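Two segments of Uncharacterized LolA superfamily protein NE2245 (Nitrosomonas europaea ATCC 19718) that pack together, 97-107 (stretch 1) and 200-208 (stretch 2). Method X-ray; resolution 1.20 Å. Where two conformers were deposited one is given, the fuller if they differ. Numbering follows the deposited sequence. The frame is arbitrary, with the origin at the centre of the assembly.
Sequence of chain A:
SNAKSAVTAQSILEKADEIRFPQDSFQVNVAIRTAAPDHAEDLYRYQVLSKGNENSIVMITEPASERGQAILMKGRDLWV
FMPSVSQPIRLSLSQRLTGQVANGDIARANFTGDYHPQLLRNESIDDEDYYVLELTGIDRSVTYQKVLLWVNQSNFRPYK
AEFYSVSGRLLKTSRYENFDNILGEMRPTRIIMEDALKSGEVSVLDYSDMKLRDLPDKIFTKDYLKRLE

Stretch 1 97-107: LTGQVANGDIA
Stretch 2 (200-208) GEVSVLDYS

A tight turn leaves polar backbone groups in need of partners, and a neighbouring strand can supply them from its side chains. The packing of residues 97-107 against 200-208 in this LolA superfamily protein is a compact example, in which the two stretches bury 340 Å² in total.

Stretch 1 opens with a type II' beta turn from T98 to V101. G99 (phi/psi 55/-132) and Q100 (-93/18) occupy its central positions, and V101 N donates to T98 O at 2.9 Å. V101 O in turn accepts from L97 N at 2.8 Å and, weakly, from T98 N at 3.4 Å. Beyond A102 the chain goes over into helix, and G104 to A107 are helical. D105 steadies this entry: its side chain (chi1 m, chi2 -28°) accepts from A102 N through OD2 at 2.8 Å, while D105 N donates to A102 O at 2.9 Å. I106 N and A107 N both donate to N103 O, at 3.1 and 2.9 Å.

Stretch 2 is extended; a strand begins at V202 and continues past S208. The helix and strand axes lie 14° from parallel in their N-to-C directions but come no closer than 12.2 Å, so between helix and strand the contact is made by side chains and a water. The register is set where the CA atoms of Q100 and S203 stand 5.7 Å apart. S203 and L205 direct their CA-to-CB bonds toward stretch 1, while V202 and V204 point away; E201, just before the strand, already fits this alternation.

One turn amide that the T98-V101 bond leaves free, Q100 N, finds its acceptor across the interface. It donates to S203 OG at 2.9 Å with a nearly linear angle of 175°; the m rotamer of S203 places the hydroxyl there, and OG is also hydrogen-bonded elsewhere in the structure. Serine suits the site because its short side chain brings an oxygen directly to the backbone. G99 is fitted twice over: its positive phi favours glycine, and an ideal CB would lie 2.4 Å from S203 OG, a clash.

The second polar link joins side chains. Q100, folded through chi1 m, chi2 m and chi3 -59°, donates from NE2 to E201 OE1 at 2.9 Å and 166°. E201 reaches it with chi1 m, chi2 t and chi3 12°. The carboxylate thus satisfies an amide hydrogen of the buried glutamine.

Farther along, the contact becomes apolar. L205 (m, p) touches two partners, CD1 standing 3.8 Å from V101 CG2 and CD2 3.5 Å from I106 CD1. All three are buried, and their branched aliphatic side chains, V101 in t and I106 in m, m, fill space without needing hydrogen-bond partners. I106 leaves its backbone sideways, but its end comes nearer the strand.

At the far end a water adds a third polar link. It donates to D105 O at 2.8 Å and hydrogen-bonds Y207 OH at 2.6 Å, serving the hydroxyl of a buried residue. Y207 (chi1 m, chi2 -101°) likewise starts sideways and brings its end nearer the helix.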

# COMPACT_ATOMS: atom_id res chain seq x y z
N LEU A 97 -1.76 0.46 10.38
CA LEU A 97 -1.48 -0.96 10.43
C LEU A 97 -0.36 -1.19 11.45
O LEU A 97 -0.60 -1.73 12.53
CB LEU A 97 -1.12 -1.48 9.02
CG LEU A 97 -0.83 -2.97 8.96
CD1 LEU A 97 -2.10 -3.80 9.06
CD2 LEU A 97 -0.08 -3.24 7.71
N THR A 98 0.85 -0.78 11.11
CA THR A 98 2.00 -0.86 11.99
C THR A 98 2.99 0.20 11.54
O THR A 98 3.07 0.49 10.33
CB THR A 98 2.60 -2.28 11.98
OG1 THR A 98 3.65 -2.31 12.91
CG2 THR A 98 3.14 -2.66 10.64
N GLY A 99 3.73 0.79 12.47
CA GLY A 99 4.75 1.74 12.08
C GLY A 99 4.17 2.85 11.23
O GLY A 99 3.16 3.43 11.59
N GLN A 100 4.84 3.13 10.12
CA GLN A 100 4.44 4.18 9.21
C GLN A 100 3.53 3.69 8.10
O GLN A 100 3.38 4.37 7.09
CB GLN A 100 5.70 4.84 8.62
CG GLN A 100 6.48 5.57 9.66
CD GLN A 100 5.67 6.70 10.24
OE1 GLN A 100 5.24 7.58 9.52
NE2 GLN A 100 5.48 6.70 11.57
N VAL A 101 2.93 2.50 8.27
CA VAL A 101 2.11 1.86 7.25
C VAL A 101 0.66 1.96 7.61
O VAL A 101 0.27 1.58 8.73
CB VAL A 101 2.55 0.41 7.08
CG1 VAL A 101 1.81 -0.23 5.90
CG2 VAL A 101 4.08 0.32 6.85
N ALA A 102 -0.16 2.48 6.71
CA ALA A 102 -1.63 2.56 6.88
C ALA A 102 -2.23 1.24 6.37
O ALA A 102 -1.68 0.57 5.50
CB ALA A 102 -2.17 3.70 6.09
N ASN A 103 -3.44 0.92 6.84
CA ASN A 103 -4.14 -0.26 6.33
C ASN A 103 -4.21 -0.27 4.80
O ASN A 103 -3.96 -1.29 4.17
CB ASN A 103 -5.54 -0.30 6.92
CG ASN A 103 -5.55 -0.68 8.39
OD1 ASN A 103 -4.70 -1.43 8.85
ND2 ASN A 103 -6.53 -0.15 9.12
N GLY A 104 -4.55 0.87 4.19
CA GLY A 104 -4.69 0.91 2.75
C GLY A 104 -3.37 0.71 2.02
O GLY A 104 -3.40 0.27 0.86
N ASP A 105 -2.24 1.00 2.66
CA ASP A 105 -0.99 0.78 2.00
C ASP A 105 -0.75 -0.69 1.70
O ASP A 105 -0.03 -1.02 0.77
CB ASP A 105 0.18 1.30 2.85
CG ASP A 105 0.18 2.79 3.09
OD1 ASP A 105 -0.37 3.53 2.25
OD2 ASP A 105 0.75 3.20 4.14
N ILE A 106 -1.33 -1.58 2.48
CA ILE A 106 -1.17 -3.02 2.21
C ILE A 106 -2.40 -3.61 1.56
O ILE A 106 -2.28 -4.49 0.70
CB ILE A 106 -0.82 -3.75 3.51
CG1 ILE A 106 0.41 -3.10 4.11
CG2 ILE A 106 -0.66 -5.26 3.29
CD1 ILE A 106 1.65 -3.09 3.22
N ALA A 107 -3.57 -3.11 1.92
CA ALA A 107 -4.79 -3.75 1.46
C ALA A 107 -5.20 -3.33 0.05
O ALA A 107 -5.88 -4.09 -0.61
CB ALA A 107 -5.92 -3.44 2.44
N GLY A 200 10.59 9.77 14.31
CA GLY A 200 11.82 9.16 13.83
C GLY A 200 11.63 7.79 13.24
O GLY A 200 12.62 7.14 12.87
N GLU A 201 10.39 7.32 13.13
CA GLU A 201 10.17 5.99 12.58
C GLU A 201 10.38 5.93 11.10
O GLU A 201 9.94 6.81 10.34
CB GLU A 201 8.74 5.56 12.84
CG GLU A 201 8.49 5.12 14.26
CD GLU A 201 7.02 4.79 14.50
OE1 GLU A 201 6.21 4.69 13.51
OE2 GLU A 201 6.66 4.61 15.68
N VAL A 202 10.97 4.82 10.69
CA VAL A 202 11.07 4.41 9.29
C VAL A 202 10.60 2.97 9.19
O VAL A 202 11.09 2.11 9.96
CB VAL A 202 12.50 4.55 8.77
CG1 VAL A 202 12.62 4.03 7.36
CG2 VAL A 202 12.96 6.00 8.87
N SER A 203 9.64 2.69 8.31
CA SER A 203 9.20 1.33 8.04
C SER A 203 9.69 0.89 6.70
O SER A 203 9.52 1.59 5.70
CB SER A 203 7.67 1.26 8.05
OG SER A 203 7.12 1.61 9.32
N VAL A 204 10.33 -0.28 6.68
CA VAL A 204 10.86 -0.88 5.46
C VAL A 204 9.99 -2.08 5.13
O VAL A 204 9.92 -3.05 5.91
CB VAL A 204 12.35 -1.25 5.61
CG1 VAL A 204 12.87 -1.90 4.34
CG2 VAL A 204 13.18 -0.02 5.99
N LEU A 205 9.32 -2.02 3.98
CA LEU A 205 8.42 -3.07 3.49
C LEU A 205 9.08 -3.84 2.39
O LEU A 205 9.44 -3.25 1.37
CB LEU A 205 7.12 -2.47 2.92
CG LEU A 205 6.22 -1.70 3.88
CD1 LEU A 205 6.75 -0.31 4.18
CD2 LEU A 205 4.85 -1.61 3.31
N ASP A 206 9.26 -5.15 2.59
CA ASP A 206 9.84 -5.99 1.57
C ASP A 206 8.81 -7.00 1.09
O ASP A 206 8.18 -7.74 1.88
CB ASP A 206 11.05 -6.74 2.13
CG ASP A 206 12.25 -5.82 2.29
OD1 ASP A 206 12.60 -5.11 1.31
OD2 ASP A 206 12.87 -5.80 3.36
N TYR A 207 8.66 -7.05 -0.23
CA TYR A 207 7.66 -7.88 -0.92
C TYR A 207 8.33 -9.09 -1.48
O TYR A 207 9.35 -8.93 -2.16
CB TYR A 207 6.97 -7.11 -2.05
CG TYR A 207 6.14 -6.02 -1.53
CD1 TYR A 207 4.79 -6.18 -1.42
CD2 TYR A 207 6.72 -4.80 -1.10
CE1 TYR A 207 3.97 -5.13 -0.89
CE2 TYR A 207 5.95 -3.77 -0.58
CZ TYR A 207 4.60 -3.95 -0.44
OH TYR A 207 3.86 -2.90 0.07
N SER A 208 7.76 -10.28 -1.27
CA SER A 208 8.39 -11.52 -1.76
C SER A 208 7.32 -12.48 -2.20
O SER A 208 6.15 -12.42 -1.78
CB SER A 208 9.29 -12.10 -0.68
OG SER A 208 8.57 -12.47 0.44
O HOH W 1 1.27 -3.14 -0.43